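Local coordinates for protein transcription factor GAMBIF1 (Anopheles gambiae, PDB 1BVO) that binds DNA through this Rel-homology specificity domain and, as a Dorsal homologue, probably activates RNA polymerase II transcription in immunity and development, at residues 10-16 with 170-175; 68-72 with 138-143; 121-125 with 145-149. One frame throughout, in Å; residues are numbered along the deposited sequence.

How the interactions relate
All three contacts belong to the Rel-homology DNA-binding domain and converge on neighbouring strands 142-152 and 159-172. Interaction 1, partly buried, lies at the DNA: backbone and carboxylate hydrogen bonds join its segments, while basic side chains reach guanines and a phosphate. It meets interaction 2 between adjacent strands, where Ile-171 N and Asp-173 N lie 2.8 Å from Val-143 O and Asn-141 O respectively, probable hydrogen bonds. Interaction 2 is the buried one, built on histidine rings and aliphatic groups, with one side-chain-to-backbone hydrogen bond. Interaction 3, also partly buried, uses strand 142-152 farther along, about 15 Å from the DNA at its nearest atom, and relies on proline, sulfur and aromatic packing without cross-segment hydrogen bonds.

Interaction 1. Residues 10-16 with 170-175. With nucleotides of chain A; nucleotides of chain B.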
# COMPACT_ATOMS: atom_id res chain seq x y z
N HIS C 10 -13.42 -11.42 23.13
CA HIS C 10 -12.89 -10.28 23.82
C HIS C 10 -12.87 -9.22 22.74
O HIS C 10 -12.25 -9.40 21.69
CB HIS C 10 -11.48 -10.53 24.33
CG HIS C 10 -10.94 -9.40 25.14
ND1 HIS C 10 -10.79 -9.47 26.51
CD2 HIS C 10 -10.59 -8.15 24.78
CE1 HIS C 10 -10.37 -8.30 26.96
NE2 HIS C 10 -10.25 -7.48 25.93
N PRO C 11 -13.47 -8.05 23.02
CA PRO C 11 -13.59 -6.89 22.13
C PRO C 11 -12.31 -6.11 21.77
O PRO C 11 -12.35 -5.28 20.86
CB PRO C 11 -14.53 -6.00 22.91
CG PRO C 11 -14.04 -6.20 24.30
CD PRO C 11 -13.97 -7.71 24.36
N LYS C 12 -11.21 -6.36 22.46
CA LYS C 12 -9.95 -5.62 22.24
C LYS C 12 -8.73 -6.45 22.59
O LYS C 12 -7.88 -6.01 23.37
CB LYS C 12 -9.91 -4.41 23.17
CG LYS C 12 -10.60 -3.15 22.71
CD LYS C 12 -9.73 -2.37 21.74
CE LYS C 12 -10.13 -0.90 21.77
NZ LYS C 12 -9.84 -0.21 20.47
N ALA C 13 -8.59 -7.65 22.03
CA ALA C 13 -7.44 -8.44 22.39
C ALA C 13 -6.69 -9.09 21.26
O ALA C 13 -5.83 -9.95 21.48
CB ALA C 13 -7.83 -9.48 23.40
N LEU C 14 -6.95 -8.65 20.04
CA LEU C 14 -6.26 -9.24 18.90
C LEU C 14 -6.10 -8.24 17.79
O LEU C 14 -7.04 -7.51 17.46
CB LEU C 14 -7.02 -10.47 18.39
CG LEU C 14 -6.44 -11.19 17.17
CD1 LEU C 14 -5.15 -11.90 17.55
CD2 LEU C 14 -7.44 -12.20 16.62
N ARG C 15 -4.89 -8.13 17.28
CA ARG C 15 -4.65 -7.25 16.18
C ARG C 15 -5.03 -8.02 14.93
O ARG C 15 -4.77 -9.22 14.82
CB ARG C 15 -3.19 -6.82 16.13
CG ARG C 15 -2.58 -6.80 14.74
CD ARG C 15 -2.20 -5.39 14.34
NE ARG C 15 -1.46 -4.74 15.42
CZ ARG C 15 -0.25 -4.23 15.29
NH1 ARG C 15 0.37 -4.28 14.13
NH2 ARG C 15 0.35 -3.66 16.33
N PHE C 16 -5.73 -7.33 14.04
CA PHE C 16 -6.17 -7.88 12.77
C PHE C 16 -4.93 -7.80 11.89
O PHE C 16 -4.16 -6.82 11.96
CB PHE C 16 -7.28 -6.99 12.16
CG PHE C 16 -8.54 -6.87 13.00
CD1 PHE C 16 -8.64 -7.46 14.26
CD2 PHE C 16 -9.62 -6.15 12.52
CE1 PHE C 16 -9.81 -7.31 15.03
CE2 PHE C 16 -10.78 -5.99 13.27
CZ PHE C 16 -10.88 -6.58 14.53
N ILE C 170 -19.38 -6.59 19.54
CA ILE C 170 -18.37 -6.09 18.65
C ILE C 170 -16.93 -6.40 19.04
O ILE C 170 -16.57 -6.44 20.22
CB ILE C 170 -18.55 -4.60 18.41
CG1 ILE C 170 -19.95 -4.37 17.84
CG2 ILE C 170 -17.50 -4.10 17.42
CD1 ILE C 170 -20.44 -2.95 17.97
N ILE C 171 -16.13 -6.67 18.01
CA ILE C 171 -14.70 -6.95 18.12
C ILE C 171 -14.04 -5.77 17.41
O ILE C 171 -14.30 -5.53 16.22
CB ILE C 171 -14.31 -8.23 17.38
CG1 ILE C 171 -14.90 -9.45 18.08
CG2 ILE C 171 -12.80 -8.35 17.29
CD1 ILE C 171 -14.82 -10.69 17.25
N TYR C 172 -13.17 -5.07 18.15
CA TYR C 172 -12.45 -3.88 17.71
C TYR C 172 -10.97 -4.11 17.45
O TYR C 172 -10.25 -4.53 18.36
CB TYR C 172 -12.56 -2.79 18.79
CG TYR C 172 -13.97 -2.32 19.12
CD1 TYR C 172 -14.76 -1.72 18.15
CD2 TYR C 172 -14.51 -2.49 20.40
CE1 TYR C 172 -16.05 -1.31 18.43
CE2 TYR C 172 -15.82 -2.08 20.69
CZ TYR C 172 -16.58 -1.50 19.69
OH TYR C 172 -17.89 -1.15 19.91
N ASP C 173 -10.48 -3.74 16.27
CA ASP C 173 -9.05 -3.91 15.97
C ASP C 173 -8.17 -3.18 16.98
O ASP C 173 -8.21 -1.95 17.11
CB ASP C 173 -8.69 -3.44 14.55
CG ASP C 173 -7.25 -3.79 14.16
OD1 ASP C 173 -6.48 -4.29 15.01
OD2 ASP C 173 -6.90 -3.58 12.99
N LYS C 174 -7.39 -3.98 17.69
CA LYS C 174 -6.48 -3.52 18.72
C LYS C 174 -5.21 -2.91 18.11
O LYS C 174 -4.31 -3.65 17.67
CB LYS C 174 -6.12 -4.70 19.63
CG LYS C 174 -5.19 -4.33 20.75
CD LYS C 174 -4.79 -5.50 21.61
CE LYS C 174 -3.67 -5.05 22.53
NZ LYS C 174 -3.00 -6.14 23.25
N LYS C 175 -5.15 -1.58 18.13
CA LYS C 175 -4.01 -0.81 17.60
C LYS C 175 -3.54 -1.33 16.23
O LYS C 175 -4.37 -1.28 15.30
CB LYS C 175 -2.85 -0.79 18.62
CG LYS C 175 -1.69 0.17 18.29
CD LYS C 175 -0.67 -0.44 17.33
CE LYS C 175 0.45 0.54 17.06
NZ LYS C 175 1.13 0.27 15.76
P DG A 4 0.50 -7.36 22.90
OP1 DG A 4 0.34 -6.77 24.28
OP2 DG A 4 -0.84 -7.60 22.26
O5' DG A 4 1.38 -6.25 22.27
C5' DG A 4 2.70 -6.06 22.71
C4' DG A 4 3.39 -5.15 21.70
O4' DG A 4 3.53 -5.79 20.40
C3' DG A 4 2.50 -3.97 21.36
O3' DG A 4 3.38 -2.85 21.28
C2' DG A 4 1.96 -4.27 19.95
C1' DG A 4 3.22 -4.90 19.36
N9 DG A 4 3.10 -5.64 18.08
C8 DG A 4 2.10 -6.40 17.50
N7 DG A 4 2.34 -6.93 16.32
C5 DG A 4 3.65 -6.43 16.09
C6 DG A 4 4.49 -6.63 14.96
O6 DG A 4 4.15 -7.30 13.94
N1 DG A 4 5.72 -6.01 15.08
C2 DG A 4 6.05 -5.27 16.19
N2 DG A 4 7.32 -4.80 16.06
N3 DG A 4 5.29 -5.06 17.25
C4 DG A 4 4.12 -5.69 17.13
P DG A 5 2.64 -1.47 21.74
OP1 DG A 5 2.57 -1.34 23.21
OP2 DG A 5 1.36 -1.47 20.97
O5' DG A 5 3.72 -0.45 21.19
C5' DG A 5 5.08 -0.69 21.50
C4' DG A 5 6.00 -0.30 20.40
O4' DG A 5 6.21 -1.08 19.23
C3' DG A 5 6.10 1.12 19.85
O3' DG A 5 7.45 1.39 19.39
C2' DG A 5 5.25 0.88 18.58
C1' DG A 5 6.01 -0.32 18.04
N9 DG A 5 5.17 -1.14 17.12
C8 DG A 5 3.91 -1.60 17.47
N7 DG A 5 3.30 -2.29 16.55
C5 DG A 5 4.27 -2.42 15.58
C6 DG A 5 4.12 -3.19 14.39
O6 DG A 5 3.11 -3.79 14.05
N1 DG A 5 5.17 -3.07 13.51
C2 DG A 5 6.31 -2.40 13.94
N2 DG A 5 7.15 -2.58 12.93
N3 DG A 5 6.54 -1.72 15.07
C4 DG A 5 5.38 -1.76 15.92
P DT B 6 7.97 2.85 18.67
OP1 DT B 6 9.36 3.27 18.96
OP2 DT B 6 6.85 3.81 18.89
O5' DT B 6 7.92 2.32 17.18
C5' DT B 6 8.83 1.33 16.77
C4' DT B 6 9.30 1.64 15.38
O4' DT B 6 8.47 0.95 14.42
C3' DT B 6 9.18 3.13 15.07
O3' DT B 6 10.43 3.62 14.59
C2' DT B 6 7.93 3.24 14.20
C1' DT B 6 7.79 1.85 13.56
N1 DT B 6 6.40 1.34 13.43
C2 DT B 6 6.06 0.55 12.34
O2 DT B 6 6.83 0.31 11.42
N3 DT B 6 4.77 0.07 12.36
C4 DT B 6 3.81 0.30 13.33
O4 DT B 6 2.69 -0.21 13.22
C5 DT B 6 4.23 1.16 14.41
C7 DT B 6 3.27 1.50 15.49
C6 DT B 6 5.49 1.62 14.41
O HOH W 1 -1.30 -3.94 18.61
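Two hydrogen bonds tie the segments together. Tyr-172 N donates to Pro-11 O (2.8 Å), where the backbones run closest, and Phe-16 N donates to the carboxylate of Asp-173 through OD1 (3.3 Å). Apolar packing works beside them: Asp-173 CB sits 3.5 Å from the Phe-16 ring centroid in a CH-pi contact over the face, and Ile-171 CG2 meets the ring edge, 3.8 Å from Phe-16 CZ. The ends of Arg-15 and Lys-174 reach the DNA. Arg-15 reads one guanine, NH1 to O6 (2.8 Å) and NH2 to N7 (3.3 Å) of DG5 of chain A, the paired recognition of a guanine edge in the major groove. A water bridges Arg-15 NH2 and Lys-174 O, and Lys-174 NZ donates a hydrogen bond to phosphate oxygen OP2 of DG4 of chain A (2.8 Å). In the fold, the loop after strand 2-7 lies along the end of strand 159-172; Ile-171 packs on strand 142-152, and both Phe-16 and Ile-171 touch Ile-102 of strand 101-103.

Interaction 2. Residues 68-72 with 138-143; sequences PHPHN and IDLNAV
An imidazole held between two aliphatic groups is the striking feature: the His-69 ring has Ile-138 CG2 over one face, 4.2 Å from its centroid, and Val-143 CG1 over the opposite face at 3.5 Å, both CH-pi contacts. Segment 68-72 is an irregular loop, and the nearest CA pair is His-69 and Val-143 at 6.9 Å, with His-71 and Leu-140 at 7.9 Å, so side chains bridge the gap. His-69, chi1 t and chi2 -53°, uses both nitrogens: NE2 donates to Asp-139 O (3.0 Å), while ND1 accepts from His-71 N (3.2 Å), bracing its own loop. Pro-70, at phi/psi -50/-41, puts CD 3.8 Å from Ile-138 CG2 and CG 3.8 Å from Leu-140 CD2. His-71, chi1 m, brings CE1 to 3.2 Å from Leu-140 O at its ring edge, and ND1 to 3.9 Å from Val-143 CG1. Across from them, Asp-139 OD1 accepts from Asn-141 N (2.9 Å), turning the chain before Ala-142 and Val-143 extend as strand. Ile-138 also packs on helix 107-120, and Arg-117 of that helix hydrogen-bonds His-69 O and His-71 O. The turn at Asp-139 is an Asx turn, leading into strand 142-152 of the Rel-homology beta fold.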
# COMPACT_ATOMS: atom_id res chain seq x y z
N PRO C 68 -22.49 -8.41 5.44
CA PRO C 68 -21.22 -9.12 5.28
C PRO C 68 -20.13 -8.08 5.40
O PRO C 68 -20.20 -7.01 4.79
CB PRO C 68 -21.32 -9.63 3.85
CG PRO C 68 -22.75 -9.99 3.75
CD PRO C 68 -23.43 -8.79 4.38
N HIS C 69 -19.21 -8.34 6.31
CA HIS C 69 -18.10 -7.45 6.51
C HIS C 69 -17.02 -8.07 5.68
O HIS C 69 -16.78 -9.27 5.77
CB HIS C 69 -17.70 -7.41 7.97
CG HIS C 69 -16.70 -6.34 8.27
ND1 HIS C 69 -15.53 -6.22 7.56
CD2 HIS C 69 -16.73 -5.31 9.14
CE1 HIS C 69 -14.88 -5.14 7.98
NE2 HIS C 69 -15.59 -4.57 8.94
N PRO C 70 -16.30 -7.25 4.90
CA PRO C 70 -15.21 -7.71 4.02
C PRO C 70 -14.17 -8.62 4.66
O PRO C 70 -13.73 -9.59 4.05
CB PRO C 70 -14.58 -6.39 3.53
CG PRO C 70 -14.95 -5.42 4.62
CD PRO C 70 -16.39 -5.78 4.88
N HIS C 71 -13.78 -8.29 5.89
CA HIS C 71 -12.77 -9.07 6.58
C HIS C 71 -12.96 -10.59 6.56
O HIS C 71 -14.09 -11.09 6.64
CB HIS C 71 -12.56 -8.51 7.98
CG HIS C 71 -11.96 -7.14 7.98
ND1 HIS C 71 -11.79 -6.40 9.11
CD2 HIS C 71 -11.44 -6.41 6.96
CE1 HIS C 71 -11.17 -5.26 8.81
NE2 HIS C 71 -10.95 -5.25 7.51
N ASN C 72 -11.86 -11.31 6.33
CA ASN C 72 -11.89 -12.76 6.25
C ASN C 72 -11.49 -13.37 7.59
O ASN C 72 -10.68 -12.78 8.33
CB ASN C 72 -10.91 -13.26 5.19
CG ASN C 72 -11.16 -12.65 3.84
OD1 ASN C 72 -12.30 -12.58 3.36
ND2 ASN C 72 -10.09 -12.18 3.22
N ILE C 138 -18.06 1.33 5.27
CA ILE C 138 -17.76 0.19 6.12
C ILE C 138 -16.61 0.47 7.07
O ILE C 138 -15.49 0.77 6.62
CB ILE C 138 -17.40 -1.02 5.26
CG1 ILE C 138 -18.48 -1.22 4.21
CG2 ILE C 138 -17.24 -2.26 6.13
CD1 ILE C 138 -18.11 -2.20 3.14
N ASP C 139 -16.85 0.32 8.36
CA ASP C 139 -15.79 0.55 9.33
C ASP C 139 -14.83 -0.65 9.38
O ASP C 139 -15.16 -1.72 9.91
CB ASP C 139 -16.39 0.79 10.70
CG ASP C 139 -15.32 1.04 11.77
OD1 ASP C 139 -14.11 1.13 11.43
OD2 ASP C 139 -15.69 1.15 12.95
N LEU C 140 -13.62 -0.45 8.87
CA LEU C 140 -12.63 -1.51 8.84
C LEU C 140 -11.88 -1.73 10.15
O LEU C 140 -10.83 -2.38 10.17
CB LEU C 140 -11.63 -1.27 7.71
CG LEU C 140 -12.28 -1.23 6.33
CD1 LEU C 140 -11.22 -1.09 5.27
CD2 LEU C 140 -13.12 -2.48 6.10
N ASN C 141 -12.45 -1.27 11.26
CA ASN C 141 -11.82 -1.45 12.56
C ASN C 141 -12.69 -2.16 13.56
O ASN C 141 -12.34 -2.27 14.74
CB ASN C 141 -11.39 -0.12 13.13
CG ASN C 141 -9.96 0.17 12.85
OD1 ASN C 141 -9.58 0.40 11.69
ND2 ASN C 141 -9.12 0.11 13.90
N ALA C 142 -13.82 -2.65 13.09
CA ALA C 142 -14.73 -3.35 13.97
C ALA C 142 -15.51 -4.34 13.15
O ALA C 142 -15.77 -4.14 11.96
CB ALA C 142 -15.66 -2.37 14.65
N VAL C 143 -15.86 -5.44 13.80
CA VAL C 143 -16.60 -6.50 13.17
C VAL C 143 -17.33 -7.22 14.27
O VAL C 143 -17.19 -6.91 15.44
CB VAL C 143 -15.66 -7.59 12.59
CG1 VAL C 143 -14.92 -7.09 11.37
CG2 VAL C 143 -14.68 -8.04 13.67

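Interaction 3. Residues 121-125 with 145-149; sequences RVDPF and LCFQV
Segment 145-149 is regular strand, with side chains alternating. Cys-146, chi1 t, points toward loop 121-125 and sets SG 3.5 Å from Pro-124 CB and 4.0 Å from Phe-125 CE1; the sulfur lies 5.1 Å from the Phe-125 ring centroid, an oblique sulfur-aromatic contact. Phe-147 points away, packing on Ile-5 of strand 2-7. Gln-148 (chi1 m, chi2 t, chi3 -71°) again points toward the loop, with OE1 3.9 Å from Pro-124 CG and 4.3 Å from Val-122 CG1. The nearest CA pair is Pro-124 and Gln-148, 6.9 Å, so the backbones do not meet and side chains fill the gap, Gln-148 NE2 lying 3.7 Å from Pro-124 CA. The loop begins at Arg-121 (phi 77°), C-prime residue of a Schellman motif; Val-122 and Asp-123 are extended, Pro-124 turns at phi/psi -50/-58, and Phe-125 takes chi1 m. Structural packing, about 15 Å from the DNA at its nearest atom, sets the loop after helix 107-120 against that side of strand 142-152; Val-122 touches strand 52-59 and Phe-125 strand 159-172.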
# COMPACT_ATOMS: atom_id res chain seq x y z
N ARG C 121 -21.89 -17.14 -1.35
CA ARG C 121 -23.31 -17.01 -0.95
C ARG C 121 -23.51 -16.84 0.55
O ARG C 121 -24.55 -17.20 1.09
CB ARG C 121 -24.17 -18.17 -1.46
CG ARG C 121 -24.55 -18.15 -2.96
CD ARG C 121 -25.69 -17.18 -3.34
NE ARG C 121 -27.04 -17.63 -2.97
CZ ARG C 121 -28.17 -17.06 -3.42
NH1 ARG C 121 -28.10 -16.03 -4.25
NH2 ARG C 121 -29.36 -17.50 -3.02
N VAL C 122 -22.54 -16.23 1.22
CA VAL C 122 -22.66 -16.00 2.66
C VAL C 122 -23.25 -14.63 2.94
O VAL C 122 -22.59 -13.60 2.77
CB VAL C 122 -21.31 -16.13 3.39
CG1 VAL C 122 -21.40 -15.58 4.81
CG2 VAL C 122 -20.90 -17.58 3.46
N ASP C 123 -24.52 -14.61 3.31
CA ASP C 123 -25.19 -13.38 3.63
C ASP C 123 -26.17 -13.74 4.71
O ASP C 123 -27.31 -14.10 4.43
CB ASP C 123 -25.91 -12.82 2.41
CG ASP C 123 -26.63 -11.52 2.70
OD1 ASP C 123 -26.71 -11.09 3.87
OD2 ASP C 123 -27.14 -10.91 1.74
N PRO C 124 -25.73 -13.67 5.96
CA PRO C 124 -26.55 -14.00 7.12
C PRO C 124 -27.91 -13.34 7.17
O PRO C 124 -28.94 -14.02 7.24
CB PRO C 124 -25.67 -13.57 8.29
CG PRO C 124 -24.28 -13.77 7.77
CD PRO C 124 -24.40 -13.19 6.39
N PHE C 125 -27.93 -12.02 7.14
CA PHE C 125 -29.19 -11.30 7.26
C PHE C 125 -29.96 -10.87 6.01
O PHE C 125 -30.93 -10.11 6.12
CB PHE C 125 -28.98 -10.12 8.22
CG PHE C 125 -28.54 -10.53 9.58
CD1 PHE C 125 -27.19 -10.68 9.88
CD2 PHE C 125 -29.47 -10.78 10.58
CE1 PHE C 125 -26.78 -11.09 11.17
CE2 PHE C 125 -29.08 -11.19 11.86
CZ PHE C 125 -27.73 -11.34 12.15
N LEU C 145 -18.68 -11.46 14.90
CA LEU C 145 -18.63 -12.80 14.35
C LEU C 145 -20.08 -13.20 14.18
O LEU C 145 -20.92 -12.95 15.06
CB LEU C 145 -17.95 -13.74 15.35
CG LEU C 145 -16.50 -13.39 15.65
CD1 LEU C 145 -15.96 -14.26 16.77
CD2 LEU C 145 -15.67 -13.53 14.39
N CYS C 146 -20.39 -13.81 13.05
CA CYS C 146 -21.76 -14.25 12.82
C CYS C 146 -21.78 -15.77 12.85
O CYS C 146 -20.98 -16.43 12.18
CB CYS C 146 -22.28 -13.76 11.49
SG CYS C 146 -24.07 -13.98 11.34
N PHE C 147 -22.67 -16.33 13.67
CA PHE C 147 -22.76 -17.77 13.77
C PHE C 147 -24.06 -18.27 13.15
O PHE C 147 -25.12 -18.13 13.73
CB PHE C 147 -22.69 -18.22 15.23
CG PHE C 147 -21.43 -17.78 15.94
CD1 PHE C 147 -20.29 -18.56 15.90
CD2 PHE C 147 -21.40 -16.59 16.65
CE1 PHE C 147 -19.12 -18.15 16.55
CE2 PHE C 147 -20.25 -16.17 17.30
CZ PHE C 147 -19.11 -16.95 17.26
N GLN C 148 -23.97 -18.81 11.94
CA GLN C 148 -25.17 -19.35 11.32
C GLN C 148 -25.13 -20.84 11.56
O GLN C 148 -24.22 -21.53 11.06
CB GLN C 148 -25.19 -19.14 9.83
CG GLN C 148 -25.50 -17.77 9.39
CD GLN C 148 -25.24 -17.68 7.94
OE1 GLN C 148 -24.07 -17.68 7.52
NE2 GLN C 148 -26.30 -17.71 7.15
N VAL C 149 -26.09 -21.35 12.32
CA VAL C 149 -26.13 -22.77 12.61
C VAL C 149 -27.14 -23.47 11.70
O VAL C 149 -28.20 -22.92 11.40
CB VAL C 149 -26.42 -23.04 14.10
CG1 VAL C 149 -26.98 -24.43 14.31
CG2 VAL C 149 -25.14 -22.89 14.91